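Local atomic coordinates of putative iron-uptake ABC transport system,periplasmic iron-binding protein (Campylobacter jejuni, PDB entry 3E13), a protein that binds ferric iron and probably delivers it, in the periplasm, to an iron-uptake ABC transport system. Residues Ala194-Thr198 with Tyr199-Leu203; Pro260-Gln263 with Lys264-Asp268. One frame throughout, in Å; residues are numbered along the deposited sequence.

Overall arrangement
From the N terminus the two contacts follow in series, neither enclosing the other; each is one continuous run of chain, a strand-to-helix corner in contact 1 and a short helix in contact 2, and closes no large loop. Contact 1 (194-203) joins the end of strand 193-197 to helix 198-205 and puts two tyrosines on the iron. Contact 2 (260-268) packs against helices 14-26 and 247-257. Their centres lie 18 Å apart and their nearest atoms about 7 Å, without touching. Strand 97-109 serves both: Ala-103 pairs with Thr-198 through backbone hydrogen bonding, while the carbonyl of Ile-99 accepts a hydrogen bond from the Gln-263 side chain. Glu-272 also meets side chains from both, Tyr-199 and Thr-267.

Contact 1 of 2, residues Ala194-Thr198 with Tyr199-Leu203; sequences AVMNT and YYIGL. With FE (Fe (III) ion), chain B.
The phenolic oxygen of Tyr-199 is gripped twice: the iron binds OH at 2.1 Å, and Asn-197 ND2 donates to the same OH at 2.9 Å. That hydrogen bond is nearly straight (162°), and OH lies 6° out of the Asn-197 amide plane, bracing the phenol from the second shell. The two side chains run alongside each other in the same direction, with Asn-197 CB 3.3 Å from Tyr-199 CE2. With CG wedged between its backbone N and carbonyl carbon (chi1 58°), the Tyr-199 ring turns back along the asparagine, and the iron sits in plane at its edge. Tyr-200 OH binds the same iron at 2.0 Å, and one face of its ring carries Tyr-199 CE1, 3.2 Å above the plane and over the centre. His-11, Tyr-12 and Tyr-143 complete this five-residue ferric site, consistent with the interdomain cleft of periplasmic binding proteins. Strand 194-197 and helix 199-203 run almost perpendicular, their turn held by Ile-201 N bonding Thr-198 O at 2.9 Å and a weak bond from Tyr-200 N to Asn-197 O. At the root of Tyr-200, Met-196 CE rests 3.7 Å from Tyr-200 CB and also meets Ile-201 CG1.

Contact 2 of 2, residues Pro260-Gln263 with Lys264-Asp268; sequences PEIQ and KILTD
The Gln-263 amide has Leu-266 CD1 to one side of its plane, 3.7 Å from NE2, while both ends of the group are taken up by backbone from elsewhere: NE2 donates to the carbonyls of Met-257 and Ile-99, and OE1 accepts from the N-H groups of Ile-275 and Arg-276. These four bonds should fix the rotation of the buried amide, whose chain kinks about its CB-CG bond (chi2 -86°) to reach them. A second flat group, the Asp-268 carboxylate, is met on the syn side of OD1 by Lys-264 NZ at 2.7 Å, a salt bridge 16° out of the carboxylate plane; the same NZ also bonds the carbonyl of Glu-280. Residues 260-268 form one short alpha helix, as the i to i+4 bonds demonstrate: Lys-264 N to Pro-260 O is 3.0 Å, Leu-266 N to Ile-262 O is 2.9 Å, and Thr-267 N to Gln-263 O is longer at 3.3 Å. The apolar flank looks to helix 14-26, where Ile-18 receives Ile-262, Ile-265 and Leu-266 and Lys-21 pairs with the carboxylate of Glu-261. Along this flank, Ile-262 and Ile-265 approach through their CD1 methyls at 4.2 Å. Ile-265 CG1 also lies against its own helix backbone, 3.3 Å from Glu-261 O.

Contact 1 of 2, residues Ala194-Thr198 with Tyr199-Leu203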
ATOM      1  N   ALA A 194       6.834 -13.999  -5.982  1.00  9.32           N
ATOM      2  CA  ALA A 194       6.028 -13.424  -4.939  1.00  9.65           C
ATOM      3  C   ALA A 194       5.397 -12.125  -5.390  1.00 10.08           C
ATOM      4  O   ALA A 194       6.103 -11.272  -5.925  1.00 11.03           O
ATOM      5  CB  ALA A 194       6.876 -13.154  -3.748  1.00 10.45           C
ATOM      6  N   VAL A 195       4.123 -11.955  -5.099  1.00  9.03           N
ATOM      7  CA  VAL A 195       3.458 -10.656  -5.255  1.00  9.69           C
ATOM      8  C   VAL A 195       3.748  -9.827  -4.015  1.00  9.23           C
ATOM      9  O   VAL A 195       3.433 -10.254  -2.892  1.00  9.37           O
ATOM     10  CB  VAL A 195       1.960 -10.842  -5.484  1.00  9.08           C
ATOM     11  CG1 VAL A 195       1.294  -9.499  -5.633  1.00  9.04           C
ATOM     12  CG2 VAL A 195       1.683 -11.762  -6.723  1.00 11.24           C
ATOM     13  N   MET A 196       4.404  -8.678  -4.188  1.00  9.98           N
ATOM     14  CA  MET A 196       4.788  -7.845  -3.062  1.00  9.60           C
ATOM     15  C   MET A 196       5.065  -6.373  -3.427  1.00  9.59           C
ATOM     16  O   MET A 196       5.354  -6.060  -4.572  1.00  9.36           O
ATOM     17  CB  MET A 196       6.027  -8.429  -2.346  1.00 10.87           C
ATOM     18  CG  MET A 196       7.313  -8.453  -3.191  1.00 10.63           C
ATOM     19  SD  MET A 196       8.769  -9.141  -2.369  1.00 11.16           S
ATOM     20  CE  MET A 196       8.886  -8.061  -1.018  1.00 11.27           C
ATOM     21  N   ASN A 197       5.023  -5.492  -2.433  1.00  8.87           N
ATOM     22  CA  ASN A 197       5.263  -4.074  -2.633  1.00  8.37           C
ATOM     23  C   ASN A 197       6.764  -3.786  -2.620  1.00  8.76           C
ATOM     24  O   ASN A 197       7.586  -4.448  -1.950  1.00  9.01           O
ATOM     25  CB  ASN A 197       4.592  -3.211  -1.565  1.00  8.53           C
ATOM     26  CG  ASN A 197       3.083  -3.154  -1.680  1.00  6.99           C
ATOM     27  OD1 ASN A 197       2.490  -3.413  -2.754  1.00  8.21           O
ATOM     28  ND2 ASN A 197       2.433  -2.781  -0.568  1.00  8.82           N
ATOM     29  N   THR A 198       7.146  -2.803  -3.414  1.00  8.59           N
ATOM     30  CA  THR A 198       8.530  -2.476  -3.607  1.00  8.92           C
ATOM     31  C   THR A 198       9.278  -2.101  -2.335  1.00  8.69           C
ATOM     32  O   THR A 198      10.445  -2.500  -2.138  1.00  7.65           O
ATOM     33  CB  THR A 198       8.661  -1.286  -4.574  1.00  7.97           C
ATOM     34  OG1 THR A 198       7.678  -0.265  -4.258  1.00 10.19           O
ATOM     35  CG2 THR A 198       8.427  -1.660  -6.029  1.00 10.22           C
ATOM     36  N   TYR A 199       8.639  -1.300  -1.481  1.00  8.27           N
ATOM     37  CA  TYR A 199       9.320  -0.784  -0.290  1.00  8.51           C
ATOM     38  C   TYR A 199       9.786  -1.892   0.637  1.00  7.62           C
ATOM     39  O   TYR A 199      10.758  -1.754   1.329  1.00  8.15           O
ATOM     40  CB  TYR A 199       8.487   0.278   0.452  1.00  7.91           C
ATOM     41  CG  TYR A 199       7.159  -0.210   0.878  1.00  8.62           C
ATOM     42  CD1 TYR A 199       7.003  -0.835   2.099  1.00  9.19           C
ATOM     43  CD2 TYR A 199       6.061  -0.107   0.029  1.00  7.72           C
ATOM     44  CE1 TYR A 199       5.807  -1.357   2.459  1.00 10.70           C
ATOM     45  CE2 TYR A 199       4.839  -0.627   0.393  1.00  8.85           C
ATOM     46  CZ  TYR A 199       4.712  -1.228   1.607  1.00  7.28           C
ATOM     47  OH  TYR A 199       3.497  -1.791   1.989  1.00  7.13           O
ATOM     48  N   TYR A 200       9.077  -3.028   0.643  1.00  8.95           N
ATOM     49  CA  TYR A 200       9.539  -4.133   1.496  1.00  8.58           C
ATOM     50  C   TYR A 200      10.914  -4.632   1.083  1.00  8.78           C
ATOM     51  O   TYR A 200      11.678  -5.076   1.946  1.00  8.44           O
ATOM     52  CB  TYR A 200       8.564  -5.336   1.506  1.00  9.57           C
ATOM     53  CG  TYR A 200       7.262  -4.988   2.220  1.00  6.92           C
ATOM     54  CD1 TYR A 200       7.256  -4.702   3.562  1.00  9.41           C
ATOM     55  CD2 TYR A 200       6.033  -4.981   1.538  1.00  8.41           C
ATOM     56  CE1 TYR A 200       6.066  -4.380   4.228  1.00  9.31           C
ATOM     57  CE2 TYR A 200       4.878  -4.628   2.163  1.00  9.48           C
ATOM     58  CZ  TYR A 200       4.878  -4.335   3.497  1.00 10.45           C
ATOM     59  OH  TYR A 200       3.753  -4.006   4.164  1.00 11.15           O
ATOM     60  N   ILE A 201      11.246  -4.584  -0.217  1.00  8.56           N
ATOM     61  CA  ILE A 201      12.576  -5.015  -0.660  1.00  8.49           C
ATOM     62  C   ILE A 201      13.629  -4.091  -0.048  1.00  7.97           C
ATOM     63  O   ILE A 201      14.660  -4.549   0.432  1.00  7.72           O
ATOM     64  CB  ILE A 201      12.697  -5.054  -2.222  1.00  8.61           C
ATOM     65  CG1 ILE A 201      11.688  -6.059  -2.761  1.00  9.69           C
ATOM     66  CG2 ILE A 201      14.135  -5.338  -2.657  1.00  7.86           C
ATOM     67  CD1 ILE A 201      11.566  -6.072  -4.246  1.00 13.09           C
ATOM     68  N   GLY A 202      13.351  -2.788  -0.019  1.00  8.28           N
ATOM     69  CA  GLY A 202      14.216  -1.875   0.679  1.00  8.17           C
ATOM     70  C   GLY A 202      14.325  -2.043   2.161  1.00  8.45           C
ATOM     71  O   GLY A 202      15.412  -1.938   2.719  1.00  8.69           O
ATOM     72  N   LEU A 203      13.194  -2.299   2.819  1.00  8.16           N
ATOM     73  CA  LEU A 203      13.193  -2.484   4.251  1.00  8.01           C
ATOM     74  C   LEU A 203      14.048  -3.702   4.591  1.00  8.19           C
ATOM     75  O   LEU A 203      14.822  -3.683   5.544  1.00  9.14           O
ATOM     76  CB  LEU A 203      11.769  -2.694   4.786  1.00  8.49           C
ATOM     77  CG  LEU A 203      10.962  -1.421   4.969  1.00  6.88           C
ATOM     78  CD1 LEU A 203       9.498  -1.724   5.252  1.00  8.64           C
ATOM     79  CD2 LEU A 203      11.531  -0.564   6.024  1.00  6.58           C
TER
HETATM   80 FE    FE B 326       2.868  -2.273   3.907  1.00 10.42          FE

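Contact 2 of 2, residues Pro260-Gln263 with Lys264-Asp268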
ATOM      1  N   PRO A 260       9.012  18.598   3.717  1.00  9.75           N
ATOM      2  CA  PRO A 260      10.260  18.094   3.145  1.00  9.97           C
ATOM      3  C   PRO A 260      10.971  17.046   3.952  1.00 10.82           C
ATOM      4  O   PRO A 260      11.346  16.006   3.366  1.00 10.92           O
ATOM      5  CB  PRO A 260      11.093  19.371   2.997  1.00 10.15           C
ATOM      6  CG  PRO A 260      10.060  20.455   2.808  1.00  9.31           C
ATOM      7  CD  PRO A 260       8.910  20.068   3.701  1.00 10.55           C
ATOM      8  N   GLU A 261      11.125  17.261   5.263  1.00 11.32           N
ATOM      9  CA  GLU A 261      11.848  16.331   6.103  1.00 12.05           C
ATOM     10  C   GLU A 261      11.150  14.989   6.226  1.00 10.72           C
ATOM     11  O   GLU A 261      11.798  13.957   6.186  1.00 11.06           O
ATOM     12  CB  GLU A 261      12.169  16.903   7.510  1.00 13.12           C
ATOM     13  CG  GLU A 261      12.976  15.922   8.349  1.00 16.87           C
ATOM     14  CD  GLU A 261      13.487  16.433   9.683  1.00 22.83           C
ATOM     15  OE1 GLU A 261      12.980  17.446  10.187  1.00 24.01           O
ATOM     16  OE2 GLU A 261      14.458  15.792  10.195  1.00 25.08           O
ATOM     17  N   ILE A 262       9.823  15.020   6.303  1.00 10.57           N
ATOM     18  CA  ILE A 262       9.085  13.803   6.543  1.00 10.01           C
ATOM     19  C   ILE A 262       8.983  12.981   5.249  1.00 10.10           C
ATOM     20  O   ILE A 262       9.100  11.748   5.280  1.00  9.12           O
ATOM     21  CB  ILE A 262       7.720  14.135   7.133  1.00 10.49           C
ATOM     22  CG1 ILE A 262       7.898  14.885   8.448  1.00 12.35           C
ATOM     23  CG2 ILE A 262       6.896  12.890   7.331  1.00  9.97           C
ATOM     24  CD1 ILE A 262       8.722  14.097   9.545  1.00 11.61           C
ATOM     25  N   GLN A 263       8.799  13.657   4.116  1.00  9.24           N
ATOM     26  CA  GLN A 263       8.799  12.964   2.844  1.00  9.21           C
ATOM     27  C   GLN A 263      10.149  12.318   2.584  1.00 10.11           C
ATOM     28  O   GLN A 263      10.234  11.218   2.049  1.00  9.57           O
ATOM     29  CB  GLN A 263       8.385  13.905   1.724  1.00  9.10           C
ATOM     30  CG  GLN A 263       6.930  14.316   1.843  1.00  9.21           C
ATOM     31  CD  GLN A 263       6.028  13.328   1.185  1.00  8.47           C
ATOM     32  OE1 GLN A 263       6.180  13.039   0.006  1.00 10.34           O
ATOM     33  NE2 GLN A 263       5.129  12.748   1.958  1.00  8.34           N
ATOM     34  N   LYS A 264      11.228  13.000   2.990  1.00 10.24           N
ATOM     35  CA  LYS A 264      12.556  12.403   2.883  1.00 10.80           C
ATOM     36  C   LYS A 264      12.713  11.147   3.786  1.00 10.82           C
ATOM     37  O   LYS A 264      13.274  10.142   3.354  1.00 10.98           O
ATOM     38  CB  LYS A 264      13.659  13.439   3.146  1.00 11.99           C
ATOM     39  CG  LYS A 264      15.068  12.881   2.734  1.00 14.18           C
ATOM     40  CD  LYS A 264      15.108  12.221   1.346  1.00 17.93           C
ATOM     41  CE  LYS A 264      16.501  12.221   0.706  1.00 19.79           C
ATOM     42  NZ  LYS A 264      16.681  11.092  -0.202  1.00 19.76           N
ATOM     43  N   ILE A 265      12.202  11.177   5.001  1.00 11.02           N
ATOM     44  CA  ILE A 265      12.263  10.000   5.865  1.00 10.83           C
ATOM     45  C   ILE A 265      11.474   8.844   5.252  1.00  9.85           C
ATOM     46  O   ILE A 265      11.874   7.686   5.312  1.00  9.93           O
ATOM     47  CB  ILE A 265      11.737  10.338   7.258  1.00 11.69           C
ATOM     48  CG1 ILE A 265      12.722  11.294   7.967  1.00 12.44           C
ATOM     49  CG2 ILE A 265      11.411   9.049   8.069  1.00 11.07           C
ATOM     50  CD1 ILE A 265      12.207  11.732   9.288  1.00 13.32           C
ATOM     51  N   LEU A 266      10.332   9.154   4.669  1.00 10.14           N
ATOM     52  CA  LEU A 266       9.499   8.098   4.086  1.00  9.70           C
ATOM     53  C   LEU A 266      10.232   7.349   2.979  1.00 10.88           C
ATOM     54  O   LEU A 266      10.051   6.143   2.850  1.00 12.23           O
ATOM     55  CB  LEU A 266       8.191   8.678   3.611  1.00  9.96           C
ATOM     56  CG  LEU A 266       7.196   9.060   4.745  1.00 10.17           C
ATOM     57  CD1 LEU A 266       6.155  10.042   4.264  1.00 10.69           C
ATOM     58  CD2 LEU A 266       6.560   7.847   5.333  1.00 12.03           C
ATOM     59  N   THR A 267      11.076   8.037   2.193  1.00  9.48           N
ATOM     60  CA  THR A 267      11.862   7.308   1.201  1.00  9.39           C
ATOM     61  C   THR A 267      13.192   6.761   1.760  1.00  9.71           C
ATOM     62  O   THR A 267      13.600   5.647   1.418  1.00  9.25           O
ATOM     63  CB  THR A 267      12.017   8.148  -0.087  1.00  9.74           C
ATOM     64  OG1 THR A 267      12.575   7.348  -1.129  1.00 10.55           O
ATOM     65  CG2 THR A 267      12.974   9.327   0.065  1.00  9.53           C
ATOM     66  N   ASP A 268      13.833   7.508   2.653  1.00  9.71           N
ATOM     67  CA  ASP A 268      15.119   7.097   3.193  1.00 10.37           C
ATOM     68  C   ASP A 268      15.049   5.956   4.218  1.00 10.37           C
ATOM     69  O   ASP A 268      15.972   5.110   4.276  1.00  9.84           O
ATOM     70  CB  ASP A 268      15.858   8.260   3.803  1.00  9.97           C
ATOM     71  CG  ASP A 268      16.500   9.160   2.765  1.00 12.04           C
ATOM     72  OD1 ASP A 268      16.291   9.062   1.502  1.00 15.21           O
ATOM     73  OD2 ASP A 268      17.219  10.087   3.181  1.00 14.84           O
TER